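Long-range contact in glycinin A3B4 subunit (PDB 2D5F), which probably serves as a nitrogen reserve of soybean seeds, an 11S globulin subunit that assembles into hexamers: residues I30-S35 and I171-T176. Numbering follows the deposited sequence.
Sequences IETWNS and IEHPET
Glu-175 reaches across to Ser-35, and its OE1 is gripped by two donors where strand 28-32 runs out of the N-terminal cupin beta-barrel and meets the loop that follows strand 163-164. Ser-35 OG donates to Glu-175 OE1 over 2.8 Å, meeting that oxygen at its anti lone pair, the one away from OE2, while Ser-35 N, 3.0 Å from the same OE1, comes from above the carboxylate plane with an N-H...O angle of 167°. Serine suits the spot because its short hydroxyl and its own amide can converge on one oxygen. Glutamate suits the other side because its chain can span to Ser-35 while its carboxylate accepts from several donors; a bend at chi2 (-88°) sets CD on that course. The Glu-175 CB and CG methylenes meanwhile lie against the amide of Asn-34, with CG 3.3 Å from Asn-34 OD1, an oxygen already hydrogen-bonded to Gln-36 N. An alanine in place of Glu-175 would probably leave Ser-35 N and OG without their shared acceptor, the bridging water without OE2, and a gap where CG met Asn-34 OD1.

Deeper in the contact, Thr-32 OG1 donates to Glu-172 O over 2.8 Å, nearly in line with the carbonyl. A branched threonine serves twice here, for its methyl CG2 also packs against the His-173 ring. Two residues earlier on the strand, the Ile-30 CD1 methyl ends 3.3 Å from Glu-172 OE1, a buried oxygen hydrogen-bonded to Tyr-164 OH.

Further out, strands 21-24 and 46-52 hold the barrel side through backbone bonds to residues 30-33. On the loop side, the 3-10 segment that starts at Pro-174 is tied to His-173, whose O accepts from both Thr-176 N and Thr-176 OG1. One water joins the two bonded regions, donating to Thr-32 OG1 and, at 3.0 Å, to Glu-175 OE2.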
ATOM      1  N   ILE B  30       7.592  39.793  -7.148  1.00 28.45           N
ATOM      2  CA  ILE B  30       7.051  38.522  -7.607  1.00 25.78           C
ATOM      3  C   ILE B  30       6.978  38.597  -9.122  1.00 29.28           C
ATOM      4  O   ILE B  30       6.366  39.507  -9.682  1.00 29.59           O
ATOM      5  CB  ILE B  30       5.642  38.250  -7.053  1.00 31.13           C
ATOM      6  CG1 ILE B  30       5.704  38.081  -5.533  1.00 31.96           C
ATOM      7  CG2 ILE B  30       5.070  36.988  -7.690  1.00 27.26           C
ATOM      8  CD1 ILE B  30       4.358  37.800  -4.893  1.00 37.07           C
ATOM      9  N   GLU B  31       7.632  37.649  -9.780  1.00 24.25           N
ATOM     10  CA  GLU B  31       7.649  37.586 -11.231  1.00 23.12           C
ATOM     11  C   GLU B  31       7.030  36.270 -11.659  1.00 26.66           C
ATOM     12  O   GLU B  31       7.408  35.211 -11.158  1.00 30.53           O
ATOM     13  CB  GLU B  31       9.085  37.663 -11.731  1.00 27.28           C
ATOM     14  CG  GLU B  31       9.765  38.982 -11.435  1.00 31.81           C
ATOM     15  CD  GLU B  31      11.245  38.921 -11.701  1.00 32.87           C
ATOM     16  OE1 GLU B  31      12.002  38.577 -10.770  1.00 43.54           O
ATOM     17  OE2 GLU B  31      11.654  39.198 -12.847  1.00 42.16           O
ATOM     18  N   THR B  32       6.075  36.322 -12.578  1.00 25.79           N
ATOM     19  CA  THR B  32       5.447  35.093 -13.036  1.00 24.38           C
ATOM     20  C   THR B  32       5.549  34.894 -14.535  1.00 21.82           C
ATOM     21  O   THR B  32       5.613  35.856 -15.299  1.00 20.37           O
ATOM     22  CB  THR B  32       3.947  35.042 -12.651  1.00 20.54           C
ATOM     23  OG1 THR B  32       3.243  36.115 -13.291  1.00 24.67           O
ATOM     24  CG2 THR B  32       3.782  35.162 -11.142  1.00 23.09           C
ATOM     25  N   TRP B  33       5.592  33.631 -14.943  1.00 21.04           N
ATOM     26  CA  TRP B  33       5.617  33.273 -16.359  1.00 18.05           C
ATOM     27  C   TRP B  33       4.137  33.087 -16.688  1.00 23.38           C
ATOM     28  O   TRP B  33       3.400  32.503 -15.891  1.00 26.50           O
ATOM     29  CB  TRP B  33       6.362  31.952 -16.572  1.00 20.67           C
ATOM     30  CG  TRP B  33       7.880  32.065 -16.646  1.00 20.06           C
ATOM     31  CD1 TRP B  33       8.653  31.973 -17.775  1.00 20.68           C
ATOM     32  CD2 TRP B  33       8.792  32.230 -15.549  1.00 15.04           C
ATOM     33  NE1 TRP B  33       9.986  32.064 -17.448  1.00 22.82           N
ATOM     34  CE2 TRP B  33      10.101  32.226 -16.090  1.00 21.50           C
ATOM     35  CE3 TRP B  33       8.632  32.385 -14.161  1.00 18.12           C
ATOM     36  CZ2 TRP B  33      11.246  32.362 -15.291  1.00 19.63           C
ATOM     37  CZ3 TRP B  33       9.775  32.522 -13.362  1.00 18.69           C
ATOM     38  CH2 TRP B  33      11.064  32.512 -13.934  1.00 20.75           C
ATOM     39  N   ASN B  34       3.688  33.606 -17.828  1.00 22.63           N
ATOM     40  CA  ASN B  34       2.288  33.468 -18.224  1.00 23.57           C
ATOM     41  C   ASN B  34       1.988  31.972 -18.390  1.00 23.36           C
ATOM     42  O   ASN B  34       2.663  31.281 -19.157  1.00 22.99           O
ATOM     43  CB  ASN B  34       2.046  34.193 -19.552  1.00 24.81           C
ATOM     44  CG  ASN B  34       0.577  34.287 -19.906  1.00 31.54           C
ATOM     45  OD1 ASN B  34      -0.157  33.302 -19.834  1.00 28.80           O
ATOM     46  ND2 ASN B  34       0.140  35.479 -20.300  1.00 27.50           N
ATOM     47  N   SER B  35       0.975  31.473 -17.692  1.00 19.73           N
ATOM     48  CA  SER B  35       0.648  30.051 -17.780  1.00 24.58           C
ATOM     49  C   SER B  35       0.080  29.639 -19.143  1.00 24.53           C
ATOM     50  O   SER B  35      -0.110  28.454 -19.406  1.00 27.75           O
ATOM     51  CB  SER B  35      -0.343  29.667 -16.673  1.00 19.48           C
ATOM     52  OG  SER B  35      -1.564  30.365 -16.829  1.00 28.58           O
ATOM     53  N   ILE B 171      -2.879  40.984  -8.329  1.00 32.94           N
ATOM     54  CA  ILE B 171      -2.967  39.697  -9.017  1.00 32.46           C
ATOM     55  C   ILE B 171      -1.569  39.260  -9.447  1.00 31.43           C
ATOM     56  O   ILE B 171      -0.817  40.048 -10.027  1.00 28.98           O
ATOM     57  CB  ILE B 171      -3.859  39.799 -10.270  1.00 38.34           C
ATOM     58  CG1 ILE B 171      -5.251  40.296  -9.879  1.00 40.86           C
ATOM     59  CG2 ILE B 171      -3.969  38.433 -10.949  1.00 38.92           C
ATOM     60  CD1 ILE B 171      -6.014  39.341  -8.989  1.00 52.01           C
ATOM     61  N   GLU B 172      -1.213  38.010  -9.167  1.00 23.90           N
ATOM     62  CA  GLU B 172       0.109  37.516  -9.536  1.00 24.11           C
ATOM     63  C   GLU B 172       0.101  36.846 -10.904  1.00 22.43           C
ATOM     64  O   GLU B 172       1.126  36.790 -11.586  1.00 26.63           O
ATOM     65  CB  GLU B 172       0.629  36.552  -8.464  1.00 27.38           C
ATOM     66  CG  GLU B 172       0.777  37.230  -7.119  1.00 24.54           C
ATOM     67  CD  GLU B 172       1.222  36.303  -6.006  1.00 24.84           C
ATOM     68  OE1 GLU B 172       1.185  36.742  -4.842  1.00 25.67           O
ATOM     69  OE2 GLU B 172       1.613  35.150  -6.284  1.00 28.07           O
ATOM     70  N   HIS B 173      -1.062  36.343 -11.304  1.00 27.03           N
ATOM     71  CA  HIS B 173      -1.212  35.692 -12.596  1.00 26.40           C
ATOM     72  C   HIS B 173      -2.362  36.386 -13.302  1.00 28.87           C
ATOM     73  O   HIS B 173      -3.481  35.878 -13.346  1.00 31.81           O
ATOM     74  CB  HIS B 173      -1.493  34.195 -12.408  1.00 24.95           C
ATOM     75  CG  HIS B 173      -0.496  33.511 -11.524  1.00 20.25           C
ATOM     76  ND1 HIS B 173      -0.625  33.469 -10.152  1.00 30.82           N
ATOM     77  CD2 HIS B 173       0.679  32.904 -11.811  1.00 16.21           C
ATOM     78  CE1 HIS B 173       0.432  32.868  -9.630  1.00 21.54           C
ATOM     79  NE2 HIS B 173       1.239  32.518 -10.617  1.00 22.67           N
ATOM     80  N   PRO B 174      -2.091  37.578 -13.860  1.00 29.46           N
ATOM     81  CA  PRO B 174      -3.072  38.398 -14.573  1.00 29.99           C
ATOM     82  C   PRO B 174      -3.742  37.717 -15.753  1.00 32.26           C
ATOM     83  O   PRO B 174      -4.903  37.994 -16.057  1.00 33.23           O
ATOM     84  CB  PRO B 174      -2.256  39.621 -14.985  1.00 28.68           C
ATOM     85  CG  PRO B 174      -0.892  39.066 -15.174  1.00 26.44           C
ATOM     86  CD  PRO B 174      -0.746  38.169 -13.970  1.00 18.51           C
ATOM     87  N   GLU B 175      -3.022  36.821 -16.416  1.00 25.55           N
ATOM     88  CA  GLU B 175      -3.592  36.131 -17.560  1.00 30.31           C
ATOM     89  C   GLU B 175      -4.867  35.372 -17.192  1.00 29.96           C
ATOM     90  O   GLU B 175      -5.653  35.027 -18.071  1.00 35.05           O
ATOM     91  CB  GLU B 175      -2.572  35.165 -18.176  1.00 32.16           C
ATOM     92  CG  GLU B 175      -2.355  33.860 -17.413  1.00 32.44           C
ATOM     93  CD  GLU B 175      -1.296  33.954 -16.330  1.00 35.48           C
ATOM     94  OE1 GLU B 175      -0.870  32.884 -15.846  1.00 29.33           O
ATOM     95  OE2 GLU B 175      -0.891  35.080 -15.960  1.00 30.48           O
ATOM     96  N   THR B 176      -5.082  35.128 -15.900  1.00 28.66           N
ATOM     97  CA  THR B 176      -6.272  34.400 -15.455  1.00 34.86           C
ATOM     98  C   THR B 176      -7.505  35.285 -15.277  1.00 41.54           C
ATOM     99  O   THR B 176      -8.624  34.780 -15.166  1.00 39.09           O
ATOM    100  CB  THR B 176      -6.041  33.667 -14.107  1.00 35.28           C
ATOM    101  OG1 THR B 176      -5.788  34.626 -13.073  1.00 27.27           O
ATOM    102  CG2 THR B 176      -4.871  32.696 -14.211  1.00 31.79           C
TER
HETATM  103  O   HOH W   1       1.906  36.067 -15.792  1.00 28.83           O